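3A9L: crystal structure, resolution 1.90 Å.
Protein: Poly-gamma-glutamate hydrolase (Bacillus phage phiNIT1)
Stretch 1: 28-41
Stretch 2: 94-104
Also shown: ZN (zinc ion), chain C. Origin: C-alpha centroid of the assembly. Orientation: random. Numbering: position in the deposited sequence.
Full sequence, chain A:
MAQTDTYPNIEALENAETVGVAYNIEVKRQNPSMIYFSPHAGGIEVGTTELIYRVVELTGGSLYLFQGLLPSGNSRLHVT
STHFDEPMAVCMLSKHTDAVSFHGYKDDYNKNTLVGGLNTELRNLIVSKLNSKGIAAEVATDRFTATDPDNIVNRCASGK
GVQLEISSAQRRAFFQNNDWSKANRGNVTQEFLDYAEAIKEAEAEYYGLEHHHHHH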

# COMPACT_ATOMS: atom_id res chain seq x y z
N LYS A 28 3.40 -0.50 -1.70
CA LYS A 28 3.23 -0.57 -3.12
C LYS A 28 4.32 -1.45 -3.68
O LYS A 28 5.47 -1.06 -3.70
CB LYS A 28 3.21 0.84 -3.77
CG LYS A 28 2.86 0.76 -5.32
CD LYS A 28 2.88 2.12 -6.00
CE LYS A 28 2.26 2.05 -7.41
NZ LYS A 28 2.20 3.39 -8.09
N ARG A 29 3.96 -2.67 -4.10
CA ARG A 29 4.89 -3.59 -4.71
C ARG A 29 4.77 -3.37 -6.22
O ARG A 29 3.68 -3.57 -6.80
CB ARG A 29 4.53 -5.04 -4.32
CG ARG A 29 5.64 -6.00 -4.72
CD ARG A 29 5.38 -7.48 -4.47
NE ARG A 29 6.38 -8.28 -5.17
CZ ARG A 29 6.23 -9.54 -5.58
NH1 ARG A 29 5.15 -10.22 -5.31
NH2 ARG A 29 7.22 -10.14 -6.23
N GLN A 30 5.87 -2.93 -6.84
CA GLN A 30 5.88 -2.47 -8.21
C GLN A 30 7.24 -2.66 -8.88
O GLN A 30 7.46 -2.19 -9.98
CB GLN A 30 5.41 -1.00 -8.29
CG GLN A 30 6.36 0.04 -7.66
CD GLN A 30 5.99 1.48 -8.01
OE1 GLN A 30 5.08 1.74 -8.82
NE2 GLN A 30 6.68 2.42 -7.40
N ASN A 31 8.13 -3.38 -8.21
CA ASN A 31 9.48 -3.63 -8.72
C ASN A 31 9.98 -4.99 -8.22
O ASN A 31 9.82 -5.31 -7.04
CB ASN A 31 10.41 -2.48 -8.29
CG ASN A 31 11.72 -2.43 -9.10
OD1 ASN A 31 12.73 -3.02 -8.70
ND2 ASN A 31 11.70 -1.72 -10.23
N PRO A 32 10.58 -5.81 -9.13
CA PRO A 32 11.23 -7.07 -8.77
C PRO A 32 12.53 -6.93 -7.97
O PRO A 32 12.87 -7.84 -7.19
CB PRO A 32 11.56 -7.69 -10.13
CG PRO A 32 11.61 -6.52 -11.06
CD PRO A 32 10.54 -5.64 -10.60
N SER A 33 13.21 -5.81 -8.12
CA SER A 33 14.61 -5.66 -7.68
C SER A 33 14.84 -4.88 -6.41
O SER A 33 15.74 -5.25 -5.64
CB SER A 33 15.45 -5.02 -8.77
OG SER A 33 15.54 -5.89 -9.88
N MET A 34 14.06 -3.81 -6.19
CA MET A 34 14.35 -2.82 -5.17
C MET A 34 13.13 -2.31 -4.38
O MET A 34 12.08 -2.01 -4.97
CB MET A 34 15.08 -1.62 -5.80
CG MET A 34 15.51 -0.52 -4.85
SD MET A 34 16.47 -1.11 -3.44
CE MET A 34 18.09 -1.16 -4.10
N ILE A 35 13.28 -2.21 -3.06
CA ILE A 35 12.19 -1.74 -2.21
C ILE A 35 12.75 -0.72 -1.20
O ILE A 35 13.73 -0.99 -0.53
CB ILE A 35 11.48 -2.92 -1.46
CG1 ILE A 35 10.39 -2.38 -0.53
CG2 ILE A 35 12.51 -3.81 -0.72
CD1 ILE A 35 9.54 -3.47 0.19
N TYR A 36 12.13 0.45 -1.14
CA TYR A 36 12.53 1.47 -0.22
C TYR A 36 11.50 1.53 0.85
O TYR A 36 10.30 1.59 0.57
CB TYR A 36 12.60 2.80 -0.95
CG TYR A 36 13.66 2.85 -2.00
CD1 TYR A 36 15.00 2.92 -1.65
CD2 TYR A 36 13.32 2.78 -3.35
CE1 TYR A 36 15.99 2.98 -2.61
CE2 TYR A 36 14.34 2.82 -4.33
CZ TYR A 36 15.66 2.94 -3.93
OH TYR A 36 16.67 2.98 -4.86
N PHE A 37 11.95 1.52 2.09
CA PHE A 37 10.97 1.35 3.17
C PHE A 37 11.46 1.83 4.52
O PHE A 37 12.64 2.05 4.73
CB PHE A 37 10.52 -0.12 3.24
CG PHE A 37 11.46 -1.01 3.97
CD1 PHE A 37 12.59 -1.54 3.34
CD2 PHE A 37 11.24 -1.31 5.31
CE1 PHE A 37 13.48 -2.37 4.05
CE2 PHE A 37 12.13 -2.12 6.03
CZ PHE A 37 13.25 -2.64 5.41
N SER A 38 10.51 2.01 5.43
CA SER A 38 10.84 2.32 6.80
C SER A 38 9.86 1.62 7.78
O SER A 38 8.65 1.59 7.55
CB SER A 38 10.90 3.82 7.04
OG SER A 38 11.08 4.07 8.42
N PRO A 39 10.41 1.00 8.84
CA PRO A 39 9.53 0.47 9.89
C PRO A 39 9.12 1.55 10.91
O PRO A 39 8.26 1.30 11.78
CB PRO A 39 10.39 -0.59 10.57
CG PRO A 39 11.81 -0.16 10.37
CD PRO A 39 11.82 0.59 9.02
N HIS A 40 9.78 2.70 10.80
CA HIS A 40 9.65 3.84 11.74
C HIS A 40 9.20 5.13 11.03
O HIS A 40 9.74 6.25 11.25
CB HIS A 40 10.96 3.99 12.56
CG HIS A 40 11.45 2.70 13.17
ND1 HIS A 40 12.78 2.42 13.39
CD2 HIS A 40 10.77 1.59 13.56
CE1 HIS A 40 12.91 1.21 13.88
NE2 HIS A 40 11.71 0.68 13.99
N ALA A 41 8.17 4.99 10.18
CA ALA A 41 7.67 6.12 9.39
C ALA A 41 6.56 6.93 10.08
O ALA A 41 6.25 6.70 11.24
CB ALA A 41 7.22 5.64 8.02
N SER A 94 11.16 -10.29 1.29
CA SER A 94 11.52 -11.57 0.69
C SER A 94 11.27 -11.63 -0.80
O SER A 94 11.79 -12.54 -1.48
CB SER A 94 10.74 -12.71 1.35
OG SER A 94 9.39 -12.66 0.89
N LYS A 95 10.45 -10.71 -1.30
CA LYS A 95 10.08 -10.63 -2.72
C LYS A 95 10.96 -9.66 -3.53
O LYS A 95 10.76 -9.43 -4.74
CB LYS A 95 8.59 -10.28 -2.85
CG LYS A 95 7.63 -11.25 -2.17
CD LYS A 95 7.83 -12.69 -2.64
CE LYS A 95 6.62 -13.56 -2.29
NZ LYS A 95 6.09 -13.29 -0.92
N HIS A 96 11.96 -9.09 -2.86
CA HIS A 96 12.87 -8.16 -3.52
C HIS A 96 14.32 -8.55 -3.33
O HIS A 96 14.75 -8.89 -2.22
CB HIS A 96 12.68 -6.74 -3.01
CG HIS A 96 11.32 -6.20 -3.24
ND1 HIS A 96 10.25 -6.53 -2.44
CD2 HIS A 96 10.84 -5.36 -4.18
CE1 HIS A 96 9.17 -5.91 -2.88
NE2 HIS A 96 9.50 -5.21 -3.94
N THR A 97 15.08 -8.45 -4.41
CA THR A 97 16.52 -8.68 -4.33
C THR A 97 17.22 -7.77 -3.35
O THR A 97 18.03 -8.24 -2.55
CB THR A 97 17.18 -8.48 -5.69
OG1 THR A 97 16.43 -9.22 -6.66
CG2 THR A 97 18.67 -8.98 -5.66
N ASP A 98 16.92 -6.48 -3.46
CA ASP A 98 17.62 -5.45 -2.73
C ASP A 98 16.64 -4.69 -1.87
O ASP A 98 15.44 -4.71 -2.13
CB ASP A 98 18.33 -4.51 -3.71
CG ASP A 98 19.44 -5.21 -4.49
OD1 ASP A 98 20.33 -5.81 -3.86
OD2 ASP A 98 19.42 -5.18 -5.73
N ALA A 99 17.16 -4.02 -0.84
CA ALA A 99 16.34 -3.20 0.04
C ALA A 99 17.17 -2.07 0.61
O ALA A 99 18.33 -2.27 0.99
CB ALA A 99 15.74 -4.05 1.18
N VAL A 100 16.58 -0.89 0.61
CA VAL A 100 17.16 0.28 1.29
C VAL A 100 16.20 0.80 2.37
O VAL A 100 15.05 1.17 2.07
CB VAL A 100 17.50 1.39 0.27
CG1 VAL A 100 17.97 2.65 0.97
CG2 VAL A 100 18.57 0.94 -0.69
N SER A 101 16.65 0.85 3.62
CA SER A 101 15.75 1.25 4.72
C SER A 101 16.08 2.68 5.16
O SER A 101 17.21 3.08 5.07
CB SER A 101 15.89 0.32 5.91
OG SER A 101 17.20 0.35 6.44
N PHE A 102 15.09 3.43 5.62
CA PHE A 102 15.33 4.81 6.02
C PHE A 102 14.95 5.06 7.49
O PHE A 102 13.81 4.84 7.89
CB PHE A 102 14.58 5.78 5.11
CG PHE A 102 14.98 5.71 3.65
CD1 PHE A 102 14.48 4.70 2.81
CD2 PHE A 102 15.88 6.62 3.14
CE1 PHE A 102 14.86 4.63 1.45
CE2 PHE A 102 16.26 6.57 1.78
CZ PHE A 102 15.76 5.56 0.95
N HIS A 103 15.91 5.58 8.25
CA HIS A 103 15.78 5.74 9.71
C HIS A 103 16.11 7.10 10.20
O HIS A 103 16.83 7.88 9.54
CB HIS A 103 16.65 4.73 10.46
CG HIS A 103 16.11 3.33 10.41
ND1 HIS A 103 15.30 2.82 11.40
CD2 HIS A 103 16.25 2.35 9.49
CE1 HIS A 103 14.96 1.59 11.08
NE2 HIS A 103 15.53 1.27 9.93
N GLY A 104 15.57 7.43 11.37
CA GLY A 104 15.89 8.71 12.01
C GLY A 104 16.58 8.50 13.36
O GLY A 104 16.14 7.69 14.16
ZN ZN C . 14.55 3.69 13.15
O HOH W 1 9.14 -7.58 -5.77
O HOH W 2 11.91 -10.26 -7.30
O HOH W 3 16.80 -8.15 -9.39
O HOH W 4 16.48 4.72 13.80

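Parallel β-strands illustrate a general division of tasks: the backbone fixes the register, and side-chain rotamers decide what each face of the sheet becomes. In this poly-gamma-glutamate hydrolase, two segments at least 61 residues apart at their points of contact run side by side, their strand axes inclined by 22°, and together bury 965 Å².

The backbone ladder has one weak rung near its start. Asp98 N donates to Ser33 O (2.8 Å), and a weak bond follows from Ile35 N to Asp98 O (3.4 Å). Val100 N then bonds to Ile35 O and Phe37 N to Val100 O, both at 3.1 Å, before Phe102 N reaches Phe37 O at 2.9 Å. As parallel pairing requires, Ile35 and Phe37 use both their N and O atoms toward the neighbour, leaving Tyr36 to approach through its CA, 3.4 Å from Val100 O.

Side chains alternate accordingly. On the face of Met34 and Tyr36, Met34 is t at chi1 but p at chi2 and chi3, a curl that returns its CE to 3.4 Å from Asp98 CB, while its SD lies 4.0 Å from Val100 CG2. Tyr36, with chi1 m, brings CD1 within 3.5 Å of both Val100 CB and Phe102 CE1; the two aromatic rings meet rim to rim. Met34, Val100 and the Tyr36 ring pack the buried face with apolar atoms, while the carboxylate of Asp98 and the hydroxyl of Tyr36 are satisfied elsewhere in the structure.

On the other face, Phe37 adopts p (chi1 81°), and its ring leans back over the neighbouring strand: Ser101 CB lies over one face, and Ala99 CB sits at the edge, 4.0 Å from Phe37 CE1. The small side chains of Ala99 and Ser101 leave space for this ring. Ile35 CB lies 3.7 Å from the centroid of the His96 ring, over its face, in a CH–π contact; with chi1 t, its CG2 lies over the same ring, 3.7 Å from His96 CG, and 3.8 Å from Ala99 CB.

Before the strand, Asn31 (chi1 t) turns OD1 to accept from both Ser33 N and Met34 N, each at 2.9 Å, bracing the turn. Water 1 joins the segments, accepting from Arg29 NE (2.9 Å) and donating to Asn31 O and Lys95 O (both 2.7 Å).

At the far end, Ser38 OG, with chi1 t, donates to Phe102 O (2.9 Å) and accepts from His40 N (3.0 Å), steadying the corner that leads to the metal. His40 and His103, both m, bring their ND1 atoms to zinc at 2.2 and 2.1 Å, so the ion itself ties the two stretches together.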